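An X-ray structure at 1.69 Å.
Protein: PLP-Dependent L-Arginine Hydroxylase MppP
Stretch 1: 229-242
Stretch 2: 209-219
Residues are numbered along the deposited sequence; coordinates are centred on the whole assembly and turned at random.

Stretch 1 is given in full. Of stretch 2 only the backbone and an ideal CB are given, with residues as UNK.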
# COMPACT_ATOMS: atom_id res chain seq x y z
N LYS B 229 5.00 -2.79 -8.40
CA LYS B 229 3.90 -3.64 -8.81
C LYS B 229 2.59 -2.88 -8.62
O LYS B 229 2.56 -1.79 -8.05
CB LYS B 229 3.87 -4.91 -7.97
CG LYS B 229 3.58 -4.63 -6.49
CD LYS B 229 4.08 -5.69 -5.54
CE LYS B 229 3.90 -5.20 -4.10
NZ LYS B 229 4.26 -6.30 -3.17
N ALA B 230 1.51 -3.50 -9.07
CA ALA B 230 0.18 -3.03 -8.73
C ALA B 230 -0.73 -4.22 -8.54
O ALA B 230 -0.62 -5.24 -9.24
CB ALA B 230 -0.41 -2.09 -9.79
N GLY B 231 -1.66 -4.06 -7.60
CA GLY B 231 -2.85 -4.89 -7.57
C GLY B 231 -3.91 -4.19 -8.39
O GLY B 231 -4.02 -2.96 -8.38
N LEU B 232 -4.65 -4.98 -9.18
CA LEU B 232 -5.69 -4.44 -10.06
C LEU B 232 -7.02 -4.99 -9.60
O LEU B 232 -7.29 -6.18 -9.77
CB LEU B 232 -5.43 -4.81 -11.52
CG LEU B 232 -4.02 -4.55 -12.05
CD1 LEU B 232 -3.92 -5.06 -13.46
CD2 LEU B 232 -3.63 -3.04 -11.96
N LEU B 233 -7.85 -4.11 -9.01
CA LEU B 233 -9.15 -4.49 -8.46
C LEU B 233 -10.19 -4.20 -9.52
O LEU B 233 -10.43 -3.03 -9.87
CB LEU B 233 -9.40 -3.72 -7.17
CG LEU B 233 -10.63 -4.03 -6.31
CD1 LEU B 233 -10.75 -5.45 -6.01
CD2 LEU B 233 -10.57 -3.20 -5.01
N VAL B 234 -10.75 -5.27 -10.10
CA VAL B 234 -11.71 -5.20 -11.19
C VAL B 234 -13.05 -5.68 -10.65
O VAL B 234 -13.10 -6.69 -9.95
CB VAL B 234 -11.26 -6.06 -12.39
CG1 VAL B 234 -12.05 -5.69 -13.62
CG2 VAL B 234 -9.75 -5.96 -12.66
N PHE B 235 -14.13 -4.94 -10.94
CA PHE B 235 -15.43 -5.27 -10.36
C PHE B 235 -16.53 -5.14 -11.41
O PHE B 235 -16.43 -4.34 -12.34
CB PHE B 235 -15.73 -4.38 -9.15
CG PHE B 235 -15.65 -2.91 -9.46
CD1 PHE B 235 -14.43 -2.23 -9.39
CD2 PHE B 235 -16.78 -2.21 -9.87
CE1 PHE B 235 -14.37 -0.90 -9.69
CE2 PHE B 235 -16.70 -0.87 -10.18
CZ PHE B 235 -15.50 -0.22 -10.09
N SER B 236 -17.56 -5.96 -11.25
CA SER B 236 -18.75 -5.87 -12.08
C SER B 236 -19.49 -4.57 -11.79
O SER B 236 -19.40 -4.00 -10.70
CB SER B 236 -19.66 -7.08 -11.83
OG SER B 236 -20.15 -7.13 -10.50
N GLU B 237 -20.24 -4.09 -12.79
CA GLU B 237 -20.94 -2.82 -12.62
C GLU B 237 -21.95 -2.89 -11.49
O GLU B 237 -22.20 -1.90 -10.81
CB GLU B 237 -21.64 -2.41 -13.92
CG GLU B 237 -20.74 -2.28 -15.12
CD GLU B 237 -21.39 -1.47 -16.23
OE1 GLU B 237 -20.77 -0.50 -16.71
OE2 GLU B 237 -22.54 -1.81 -16.61
N ASP B 238 -22.55 -4.06 -11.29
CA ASP B 238 -23.53 -4.27 -10.24
C ASP B 238 -22.93 -4.82 -8.95
O ASP B 238 -23.65 -5.46 -8.17
CB ASP B 238 -24.62 -5.22 -10.74
CG ASP B 238 -24.08 -6.62 -11.08
OD1 ASP B 238 -22.84 -6.83 -11.06
OD2 ASP B 238 -24.92 -7.51 -11.37
N ILE B 239 -21.64 -4.60 -8.69
CA ILE B 239 -21.01 -5.28 -7.56
C ILE B 239 -21.76 -5.00 -6.27
O ILE B 239 -21.91 -5.88 -5.42
CB ILE B 239 -19.51 -4.90 -7.49
CG1 ILE B 239 -18.81 -5.62 -6.34
CG2 ILE B 239 -19.32 -3.42 -7.27
CD1 ILE B 239 -18.93 -7.12 -6.35
N GLY B 240 -22.26 -3.77 -6.10
CA GLY B 240 -23.06 -3.43 -4.93
C GLY B 240 -22.31 -3.44 -3.62
O GLY B 240 -22.92 -3.64 -2.56
N LEU B 241 -21.01 -3.22 -3.66
CA LEU B 241 -20.14 -3.04 -2.52
C LEU B 241 -19.43 -1.70 -2.69
O LEU B 241 -19.14 -1.31 -3.82
CB LEU B 241 -19.07 -4.13 -2.44
CG LEU B 241 -19.54 -5.57 -2.48
CD1 LEU B 241 -18.31 -6.48 -2.66
CD2 LEU B 241 -20.29 -5.94 -1.22
N PRO B 242 -19.05 -1.05 -1.60
CA PRO B 242 -18.44 0.28 -1.71
C PRO B 242 -16.95 0.28 -2.02
O PRO B 242 -16.19 1.05 -1.42
CB PRO B 242 -18.72 0.90 -0.33
CG PRO B 242 -18.72 -0.28 0.58
CD PRO B 242 -19.37 -1.37 -0.19
N UNK B 209 -22.12 -15.11 -17.29
CA UNK B 209 -22.92 -15.69 -16.21
C UNK B 209 -23.74 -14.62 -15.52
O UNK B 209 -24.83 -14.91 -15.00
CB UNK B 209 -22.03 -16.40 -15.19
N UNK B 210 -23.25 -13.38 -15.49
CA UNK B 210 -24.03 -12.30 -14.93
C UNK B 210 -24.12 -12.27 -13.43
O UNK B 210 -25.07 -11.72 -12.88
CB UNK B 210 -25.45 -12.36 -15.50
N UNK B 211 -23.16 -12.88 -12.74
CA UNK B 211 -23.08 -12.74 -11.30
C UNK B 211 -22.38 -11.43 -10.93
O UNK B 211 -21.77 -10.74 -11.76
CB UNK B 211 -22.35 -13.94 -10.69
N UNK B 212 -22.53 -11.05 -9.67
CA UNK B 212 -21.70 -10.00 -9.10
C UNK B 212 -20.32 -10.57 -8.92
O UNK B 212 -20.18 -11.69 -8.42
CB UNK B 212 -22.26 -9.48 -7.78
N UNK B 213 -19.29 -9.82 -9.32
CA UNK B 213 -17.95 -10.38 -9.26
C UNK B 213 -16.90 -9.31 -9.02
O UNK B 213 -17.06 -8.13 -9.31
CB UNK B 213 -17.64 -11.14 -10.55
N UNK B 214 -15.78 -9.78 -8.48
CA UNK B 214 -14.58 -8.97 -8.29
C UNK B 214 -13.41 -9.86 -8.62
O UNK B 214 -13.40 -11.03 -8.25
CB UNK B 214 -14.48 -8.41 -6.87
N UNK B 215 -12.42 -9.32 -9.33
CA UNK B 215 -11.18 -10.02 -9.59
C UNK B 215 -10.05 -9.13 -9.13
O UNK B 215 -10.04 -7.94 -9.45
CB UNK B 215 -11.04 -10.39 -11.07
N UNK B 216 -9.10 -9.69 -8.39
CA UNK B 216 -7.90 -8.96 -8.02
C UNK B 216 -6.76 -9.56 -8.80
O UNK B 216 -6.28 -10.65 -8.49
CB UNK B 216 -7.64 -9.01 -6.51
N UNK B 217 -6.31 -8.85 -9.81
CA UNK B 217 -5.10 -9.23 -10.51
C UNK B 217 -3.90 -8.67 -9.75
O UNK B 217 -4.02 -7.75 -8.94
CB UNK B 217 -5.12 -8.73 -11.96
N UNK B 218 -2.74 -9.23 -10.02
CA UNK B 218 -1.52 -8.78 -9.35
C UNK B 218 -0.40 -8.89 -10.36
O UNK B 218 -0.25 -9.95 -10.97
CB UNK B 218 -1.22 -9.60 -8.09
N UNK B 219 0.39 -7.84 -10.52
CA UNK B 219 1.54 -7.94 -11.39
C UNK B 219 2.80 -8.37 -10.64
O UNK B 219 3.81 -8.68 -11.29
CB UNK B 219 1.78 -6.60 -12.09

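Position 209 lies beyond the reach of stretch 1, which therefore says nothing about its side chain; the deposited residue is Ala 209. At position 210 phi is 75° and psi 23°, a left-handed conformation that favours glycine. Gly 210 fills it, just after a helix ends, and its O accepts a hydrogen bond from a water that also donates to Asp 238 OD2. Position 211 points its CB away from stretch 1, so many side chains would do. It is Cys 211, whose contribution is again its carbonyl, joined through a second water to Asp 238 OD1.

Position 212 is more telling. Its ideal CB points sideways, 4.2 Å from Ser 236 OG and 4.3 Å from both Asp 238 OD1 and Ile 239 O. With a carboxylate and turn carbonyls nearby, a long donor such as lysine, arginine or glutamine would suit. Arg 212 passes Asp 238 without a salt bridge and brings its guanidinium edge to the turn: NE and NH2 each donate to Ile 239 O at 2.9 Å, a fork that a single amine could not make.

At position 213 CB points sideways, 4.7 Å from Ser 236 CB, and a large side chain could fold over the start of the turn; any aromatic is plausible. Trp 213, with chi1 at 55° (p), lays its five-membered ring against Ser 236 CB, 3.4 Å from the ring centroid and nearly on its normal, while CZ3 reaches Val 234 CG1 at 3.8 Å. Its backbone N donates to Ser 236 OG (3.1 Å) and its O accepts from Ser 236 N (3.0 Å).

The two strands run antiparallel, and successive side chains alternate between faces. Position 214 shares its face with Leu 233 and Phe 235, and Ile 239 CD1 lies 4.7 Å from its ideal CB, so valine, isoleucine or leucine would fit. Val 214 spreads its methyls between neighbours: CG1 meets Leu 233 CD1 and CG2 meets Ile 239 CD1, both at 3.4 Å.

Position 215 faces the side of Leu 232 and Val 234. A beta-branched residue suits the extended backbone, and Val 215 pairs with Val 234 through two hydrogen bonds, N to O in each direction, both 2.8 Å.

The ideal CB of 216 is 4.8 Å from Leu 233 CD1, inviting an aliphatic group. Ile 216 brings CG1 to 3.5 Å from Leu 233 CD1.

At 217 the ideal CB sits 4.0 Å from Leu 232 CB, where an aliphatic stem is welcome. Glu 217 supplies one, then leads its carboxylate away to partners elsewhere in the structure.

Position 218 lies opposite Gly 231, which offers no side chain, so stretch 1 restricts the choice little. The carboxylate oxygens of Asp 218 are hydrogen-bonded outside the two stretches.

At 219 CB points toward stretch 1, near Ala 230 N, a free donor; serine, threonine or asparagine could answer it. Thr 219 OG1 accepts from Ala 230 N at 3.1 Å, while Thr 219 N donates to Ala 230 O, also at 3.1 Å.

Stretch 2, residues 209-219: AGCRWVVIEDT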
# COMPACT_ATOMS: atom_id res chain seq x y z
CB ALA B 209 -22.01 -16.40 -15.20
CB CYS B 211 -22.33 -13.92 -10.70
SG CYS B 211 -20.58 -14.04 -11.25
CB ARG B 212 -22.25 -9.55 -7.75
CG ARG B 212 -23.68 -9.04 -7.80
CD ARG B 212 -24.31 -9.12 -6.40
NE ARG B 212 -23.68 -8.18 -5.47
CZ ARG B 212 -23.70 -8.34 -4.14
NH1 ARG B 212 -24.30 -9.38 -3.59
NH2 ARG B 212 -23.10 -7.46 -3.36
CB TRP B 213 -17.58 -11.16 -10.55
CG TRP B 213 -17.71 -10.39 -11.84
CD1 TRP B 213 -18.78 -10.43 -12.71
CD2 TRP B 213 -16.75 -9.48 -12.43
NE1 TRP B 213 -18.55 -9.60 -13.77
CE2 TRP B 213 -17.33 -9.00 -13.63
CE3 TRP B 213 -15.49 -9.01 -12.05
CZ2 TRP B 213 -16.68 -8.09 -14.47
CZ3 TRP B 213 -14.85 -8.08 -12.88
CH2 TRP B 213 -15.45 -7.64 -14.08
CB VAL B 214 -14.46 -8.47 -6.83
CG1 VAL B 214 -13.09 -7.80 -6.61
CG2 VAL B 214 -15.54 -7.51 -6.51
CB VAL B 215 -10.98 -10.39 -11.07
CG1 VAL B 215 -9.66 -11.16 -11.25
CG2 VAL B 215 -12.17 -11.20 -11.59
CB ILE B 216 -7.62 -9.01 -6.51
CG1 ILE B 216 -8.79 -8.39 -5.75
CG2 ILE B 216 -6.36 -8.21 -6.22
CD1 ILE B 216 -8.67 -8.50 -4.21
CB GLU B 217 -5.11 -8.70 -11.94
CG GLU B 217 -6.34 -9.01 -12.77
CD GLU B 217 -6.33 -10.36 -13.47
OE1 GLU B 217 -7.36 -10.69 -14.09
OE2 GLU B 217 -5.31 -11.08 -13.41
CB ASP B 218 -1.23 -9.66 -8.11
CG ASP B 218 0.11 -9.36 -7.43
OD1 ASP B 218 0.61 -8.23 -7.54
OD2 ASP B 218 0.66 -10.27 -6.74
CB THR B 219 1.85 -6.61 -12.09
OG1 THR B 219 2.36 -5.68 -11.13
CG2 THR B 219 0.65 -6.04 -12.74
O HOH W 1 -25.84 -10.13 -10.68
O HOH W 2 -22.60 -8.79 -13.22
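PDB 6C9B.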